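Local coordinates for protein catechol 2,3-dioxygenase (Pseudomonas sp. KL28, PDB 3HPY) that probably cleaves the ring of catechol with molecular oxygen at an iron centre, opening it to 2-hydroxy-6-oxohexa-2,4-dienoate in the breakdown of aromatic compounds, at residues C155-P160 with G212-C217; E111-H116 with I162-K167. All blocks are in the same frame, centred on the assembly; numbering follows the deposited sequence.

Contact 1: residues C155-P160 with G212-C217; sequences CLLYGP and GKLHHC. With FE (Fe (III) ion), chain I; MCT (4-methylcatechol), chain J.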
loop_
_atom_site.group_PDB
_atom_site.type_symbol
_atom_site.label_atom_id
_atom_site.label_comp_id
_atom_site.label_asym_id
_atom_site.label_seq_id
_atom_site.Cartn_x
_atom_site.Cartn_y
_atom_site.Cartn_z
ATOM N N CYS C 155 -8.122 -14.501 -19.065
ATOM C CA CYS C 155 -7.371 -14.288 -20.291
ATOM C C CYS C 155 -8.277 -13.455 -21.177
ATOM O O CYS C 155 -9.491 -13.394 -20.957
ATOM C CB CYS C 155 -7.017 -15.612 -20.979
ATOM S SG CYS C 155 -8.390 -16.444 -21.830
ATOM N N LEU C 156 -7.689 -12.788 -22.160
ATOM C CA LEU C 156 -8.464 -11.966 -23.070
ATOM C C LEU C 156 -8.166 -12.472 -24.471
ATOM O O LEU C 156 -7.016 -12.472 -24.906
ATOM C CB LEU C 156 -8.061 -10.497 -22.923
ATOM C CG LEU C 156 -8.935 -9.417 -23.565
ATOM C CD1 LEU C 156 -8.481 -8.044 -23.086
ATOM C CD2 LEU C 156 -8.839 -9.493 -25.073
ATOM N N LEU C 157 -9.209 -12.921 -25.162
ATOM C CA LEU C 157 -9.066 -13.449 -26.509
ATOM C C LEU C 157 -9.560 -12.478 -27.562
ATOM O O LEU C 157 -10.470 -11.682 -27.320
ATOM C CB LEU C 157 -9.839 -14.761 -26.665
ATOM C CG LEU C 157 -9.539 -15.915 -25.712
ATOM C CD1 LEU C 157 -8.061 -15.928 -25.331
ATOM C CD2 LEU C 157 -10.420 -15.774 -24.496
ATOM N N TYR C 158 -8.947 -12.568 -28.736
ATOM C CA TYR C 158 -9.301 -11.743 -29.881
ATOM C C TYR C 158 -9.751 -12.651 -31.009
ATOM O O TYR C 158 -9.013 -13.528 -31.440
ATOM C CB TYR C 158 -8.103 -10.929 -30.351
ATOM C CG TYR C 158 -8.056 -9.536 -29.793
ATOM C CD1 TYR C 158 -7.987 -9.317 -28.419
ATOM C CD2 TYR C 158 -8.052 -8.428 -30.641
ATOM C CE1 TYR C 158 -7.910 -8.025 -27.901
ATOM C CE2 TYR C 158 -7.977 -7.131 -30.132
ATOM C CZ TYR C 158 -7.905 -6.938 -28.760
ATOM O OH TYR C 158 -7.815 -5.668 -28.243
ATOM N N GLY C 159 -10.968 -12.438 -31.482
ATOM C CA GLY C 159 -11.486 -13.252 -32.558
ATOM C C GLY C 159 -12.786 -12.658 -33.043
ATOM O O GLY C 159 -13.357 -11.802 -32.367
ATOM N N PRO C 160 -13.274 -13.082 -34.217
ATOM C CA PRO C 160 -14.527 -12.591 -34.804
ATOM C C PRO C 160 -15.794 -13.125 -34.127
ATOM O O PRO C 160 -15.741 -14.097 -33.365
ATOM C CB PRO C 160 -14.420 -13.044 -36.260
ATOM C CG PRO C 160 -13.637 -14.331 -36.147
ATOM C CD PRO C 160 -12.552 -13.957 -35.160
ATOM N N GLY C 212 -8.570 -16.970 -33.170
ATOM C CA GLY C 212 -7.604 -17.739 -32.404
ATOM C C GLY C 212 -6.500 -16.894 -31.802
ATOM O O GLY C 212 -5.507 -17.421 -31.286
ATOM N N LYS C 213 -6.676 -15.579 -31.863
ATOM C CA LYS C 213 -5.686 -14.656 -31.334
ATOM C C LYS C 213 -5.720 -14.556 -29.811
ATOM O O LYS C 213 -6.783 -14.504 -29.198
ATOM C CB LYS C 213 -5.875 -13.268 -31.955
ATOM C CG LYS C 213 -5.369 -13.172 -33.396
ATOM C CD LYS C 213 -3.859 -13.414 -33.452
ATOM C CE LYS C 213 -3.299 -13.396 -34.870
ATOM N NZ LYS C 213 -3.715 -14.582 -35.663
ATOM N N LEU C 214 -4.539 -14.529 -29.211
ATOM C CA LEU C 214 -4.414 -14.432 -27.770
ATOM C C LEU C 214 -3.870 -13.064 -27.398
ATOM O O LEU C 214 -2.735 -12.736 -27.740
ATOM C CB LEU C 214 -3.473 -15.527 -27.258
ATOM C CG LEU C 214 -3.034 -15.550 -25.786
ATOM C CD1 LEU C 214 -1.793 -14.700 -25.617
ATOM C CD2 LEU C 214 -4.157 -15.077 -24.880
ATOM N N HIS C 215 -4.678 -12.256 -26.720
ATOM C CA HIS C 215 -4.207 -10.938 -26.310
ATOM C C HIS C 215 -3.292 -11.125 -25.102
ATOM O O HIS C 215 -2.158 -10.644 -25.091
ATOM C CB HIS C 215 -5.367 -10.011 -25.934
ATOM C CG HIS C 215 -4.955 -8.580 -25.763
ATOM N ND1 HIS C 215 -5.030 -7.656 -26.785
ATOM C CD2 HIS C 215 -4.410 -7.928 -24.708
ATOM C CE1 HIS C 215 -4.549 -6.499 -26.368
ATOM N NE2 HIS C 215 -4.164 -6.637 -25.111
ATOM N N HIS C 216 -3.783 -11.834 -24.092
ATOM C CA HIS C 216 -2.988 -12.082 -22.900
ATOM C C HIS C 216 -3.688 -12.969 -21.885
ATOM O O HIS C 216 -4.915 -13.057 -21.867
ATOM C CB HIS C 216 -2.647 -10.767 -22.206
ATOM C CG HIS C 216 -3.810 -10.135 -21.508
ATOM N ND1 HIS C 216 -4.617 -9.196 -22.110
ATOM C CD2 HIS C 216 -4.290 -10.294 -20.252
ATOM C CE1 HIS C 216 -5.542 -8.802 -21.258
ATOM N NE2 HIS C 216 -5.369 -9.452 -20.121
ATOM N N CYS C 217 -2.889 -13.628 -21.052
ATOM C CA CYS C 217 -3.404 -14.450 -19.961
ATOM C C CYS C 217 -3.114 -13.571 -18.745
ATOM O O CYS C 217 -2.075 -12.908 -18.703
ATOM C CB CYS C 217 -2.637 -15.771 -19.844
ATOM S SG CYS C 217 -3.204 -17.085 -20.963
HETATM FE FE FE I . -6.681 -8.765 -18.300
HETATM C C1 MCT J . -9.152 -4.597 -19.705
HETATM C C2 MCT J . -8.245 -5.578 -20.140
HETATM C C3 MCT J . -7.845 -6.594 -19.241
HETATM O O3 MCT J . -6.979 -7.526 -19.650
HETATM C C4 MCT J . -8.353 -6.636 -17.914
HETATM O O4 MCT J . -7.952 -7.624 -17.065
HETATM C C5 MCT J . -9.272 -5.643 -17.477
HETATM C C6 MCT J . -9.666 -4.628 -18.384
HETATM C C MCT J . -9.577 -3.515 -20.646
#
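Residues 155-159 and 213-217 run as antiparallel neighbours in the catalytic sheet of this extradiol dioxygenase, their axes approaching to 4.6 Å, and a classic beta bulge shifts the register by one residue between Leu156 and Leu157. An extra residue on 213-217 sets His215 and His216 opposite the single Leu156. Leu156 N bonds His216 O at 2.8 Å and Leu156 O receives His215 N at 3.0 Å, both nearly along the C=O axis, and weakly His216 N. Leu156, with CG anti to its backbone N (chi1 -168°), splits its branches between the histidines: CD2 lies 3.6 Å from His215 CB, while CD1 reaches His216 CE1 at 3.5 Å, an apolar wall suited to the 4-methylcatechol pocket. The His215 ring lies alongside that of Tyr158, nearly parallel (21°) but displaced, with little overlap; Tyr158 CE1 is 3.1 Å from His215 ND1. Tyr158 N bonds almost straight to Lys213 O, approaching from above the carbonyl plane. On the other face Leu157 and Leu214 cross obliquely, Leu157 CD1 touching Leu214 CD2 at 4.0 Å. His216 CG sits between N and C (chi1 73°), turning the ring toward iron that His154, Glu267 and 4-methylcatechol O3 and O4 also bind; His216 NE2 lies 2.4 Å from FE.

Contact 2: residues E111-H116 with I162-K167; sequences ELPSGH and IAEVQK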
loop_
_atom_site.group_PDB
_atom_site.type_symbol
_atom_site.label_atom_id
_atom_site.label_comp_id
_atom_site.label_asym_id
_atom_site.label_seq_id
_atom_site.Cartn_x
_atom_site.Cartn_y
_atom_site.Cartn_z
ATOM N N GLU C 111 -14.811 -25.645 -30.120
ATOM C CA GLU C 111 -14.285 -24.439 -30.746
ATOM C C GLU C 111 -15.366 -23.368 -30.796
ATOM O O GLU C 111 -16.529 -23.653 -31.106
ATOM C CB GLU C 111 -13.791 -24.742 -32.169
ATOM C CG GLU C 111 -12.962 -23.615 -32.800
ATOM C CD GLU C 111 -12.624 -23.859 -34.266
ATOM O OE1 GLU C 111 -12.111 -24.952 -34.598
ATOM O OE2 GLU C 111 -12.867 -22.946 -35.087
ATOM N N LEU C 112 -14.980 -22.139 -30.474
ATOM C CA LEU C 112 -15.912 -21.021 -30.488
ATOM C C LEU C 112 -15.886 -20.350 -31.855
ATOM O O LEU C 112 -14.976 -20.580 -32.657
ATOM C CB LEU C 112 -15.531 -19.987 -29.416
ATOM C CG LEU C 112 -15.832 -20.247 -27.934
ATOM C CD1 LEU C 112 -15.227 -19.117 -27.109
ATOM C CD2 LEU C 112 -17.337 -20.328 -27.695
ATOM N N PRO C 113 -16.890 -19.507 -32.136
ATOM C CA PRO C 113 -16.994 -18.784 -33.407
ATOM C C PRO C 113 -15.768 -17.901 -33.623
ATOM O O PRO C 113 -15.394 -17.597 -34.762
ATOM C CB PRO C 113 -18.257 -17.954 -33.226
ATOM C CG PRO C 113 -19.088 -18.807 -32.339
ATOM C CD PRO C 113 -18.096 -19.293 -31.317
ATOM N N SER C 114 -15.155 -17.494 -32.514
ATOM C CA SER C 114 -13.974 -16.640 -32.538
ATOM C C SER C 114 -12.716 -17.425 -32.890
ATOM O O SER C 114 -11.626 -16.859 -32.991
ATOM C CB SER C 114 -13.798 -15.965 -31.174
ATOM O OG SER C 114 -13.686 -16.931 -30.136
ATOM N N GLY C 115 -12.870 -18.736 -33.057
ATOM C CA GLY C 115 -11.743 -19.573 -33.418
ATOM C C GLY C 115 -10.963 -20.181 -32.268
ATOM O O GLY C 115 -10.147 -21.076 -32.493
ATOM N N HIS C 116 -11.211 -19.716 -31.042
ATOM C CA HIS C 116 -10.493 -20.224 -29.871
ATOM C C HIS C 116 -11.051 -21.524 -29.328
ATOM O O HIS C 116 -12.266 -21.703 -29.256
ATOM C CB HIS C 116 -10.500 -19.193 -28.743
ATOM C CG HIS C 116 -10.151 -17.815 -29.192
ATOM N ND1 HIS C 116 -11.084 -16.951 -29.723
ATOM C CD2 HIS C 116 -8.961 -17.172 -29.257
ATOM C CE1 HIS C 116 -10.483 -15.837 -30.097
ATOM N NE2 HIS C 116 -9.194 -15.945 -29.826
ATOM N N ILE C 162 -18.103 -11.800 -31.699
ATOM C CA ILE C 162 -18.112 -11.750 -30.239
ATOM C C ILE C 162 -19.523 -12.004 -29.713
ATOM O O ILE C 162 -19.705 -12.622 -28.663
ATOM C CB ILE C 162 -17.620 -10.369 -29.731
ATOM C CG1 ILE C 162 -16.206 -10.095 -30.250
ATOM C CG2 ILE C 162 -17.630 -10.331 -28.223
ATOM C CD1 ILE C 162 -15.195 -11.178 -29.911
ATOM N N ALA C 163 -20.520 -11.521 -30.452
ATOM C CA ALA C 163 -21.915 -11.703 -30.064
ATOM C C ALA C 163 -22.227 -13.180 -29.878
ATOM O O ALA C 163 -22.761 -13.582 -28.847
ATOM C CB ALA C 163 -22.837 -11.102 -31.110
ATOM N N GLU C 164 -21.894 -13.991 -30.878
ATOM C CA GLU C 164 -22.146 -15.422 -30.785
ATOM C C GLU C 164 -21.392 -16.025 -29.604
ATOM O O GLU C 164 -21.940 -16.874 -28.889
ATOM C CB GLU C 164 -21.743 -16.136 -32.078
ATOM C CG GLU C 164 -22.637 -15.841 -33.283
ATOM C CD GLU C 164 -22.277 -16.696 -34.495
ATOM O OE1 GLU C 164 -22.706 -16.359 -35.621
ATOM O OE2 GLU C 164 -21.567 -17.713 -34.319
ATOM N N VAL C 165 -20.143 -15.597 -29.393
ATOM C CA VAL C 165 -19.360 -16.119 -28.268
ATOM C C VAL C 165 -20.076 -15.797 -26.962
ATOM O O VAL C 165 -20.173 -16.641 -26.072
ATOM C CB VAL C 165 -17.937 -15.515 -28.199
ATOM C CG1 VAL C 165 -17.245 -15.950 -26.902
ATOM C CG2 VAL C 165 -17.117 -15.978 -29.384
ATOM N N GLN C 166 -20.577 -14.572 -26.857
ATOM C CA GLN C 166 -21.290 -14.156 -25.665
ATOM C C GLN C 166 -22.479 -15.088 -25.399
ATOM O O GLN C 166 -22.632 -15.603 -24.286
ATOM C CB GLN C 166 -21.759 -12.705 -25.814
ATOM C CG GLN C 166 -22.729 -12.251 -24.729
ATOM C CD GLN C 166 -22.916 -10.745 -24.677
ATOM O OE1 GLN C 166 -22.830 -10.053 -25.696
ATOM N NE2 GLN C 166 -23.195 -10.229 -23.483
ATOM N N LYS C 167 -23.300 -15.316 -26.423
ATOM C CA LYS C 167 -24.473 -16.175 -26.299
ATOM C C LYS C 167 -24.134 -17.526 -25.692
ATOM O O LYS C 167 -24.813 -17.996 -24.781
ATOM C CB LYS C 167 -25.134 -16.400 -27.666
ATOM C CG LYS C 167 -25.669 -15.147 -28.335
ATOM C CD LYS C 167 -26.494 -15.471 -29.599
ATOM C CE LYS C 167 -25.630 -15.808 -30.829
ATOM N NZ LYS C 167 -24.984 -17.162 -30.788
#
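Apolar packing carries most of the meeting between the type I turn Leu112-Gly115, which joins strands 107-111 and 117-121, and the first turns of helix 162-171. Val165 is the central helix residue, and its two methyls divide the work. Val165 CG1, anti to the backbone N (chi1 172°), meets Leu112 CD1 at 3.8 Å, the two side chains crossing at about a right angle. Val165 CG2 points to the turn itself, lying 4.0 Å from Pro113 CD and 3.6 Å from Ser114 OG. A compact branched residue suits this place because it can touch three successive turn residues at once. Phe205 of strand 203-207 also packs against Leu112, Ser114 and Val165.

At the more exposed margin, Glu164 crosses Pro113 obliquely. Its CB packs on the proline ring, and its chain, extended beyond CG, brings Glu164 OE2 to 3.4 Å from Pro113 CG, a carboxylate beside a carbon. Proline fits the second position of the turn, where its ring restricts phi to values near the observed -59°.

No polar bond joins turn to helix; the hydrogen bonds lie within 111-116 or run to 212-213. Gly115 N closes the turn on Leu112 O at 2.8 Å, and Gly115 takes a positive phi of 91°, a conformation that glycine, lacking CB, adopts easily. Ser114 OG lies between N and C, within reach of His116, and forms a short 2.6 Å hydrogen bond with His116 ND1.

Turn and helix thus fit by shape and burial: the serine hydroxyl can lie against a valine methyl because the histidine already supplies its polar partner.

In the fold
From the N terminus the chain first reaches the turn at 111-116, between two strands of the eight-stranded sheet, and then crosses to the second sheet. There strand 151-159 carries most of 155-160 and leads directly into the helix bearing 162-167, which returns to the turn and closes contact 2. Contact 1 closes later, when 212-217 comes back beside 155-160, so the two loops cross. Contact 2 joins the N-terminal domain to the first helix of the C-terminal one, whereas contact 1 lies wholly within the iron-bearing sheet. The two contacts touch directly: His116 NE2 probably hydrogen-bonds Lys213 O, and Gly212 N probably bonds Ser114 O, tying the turn to the start of the strand that carries His216.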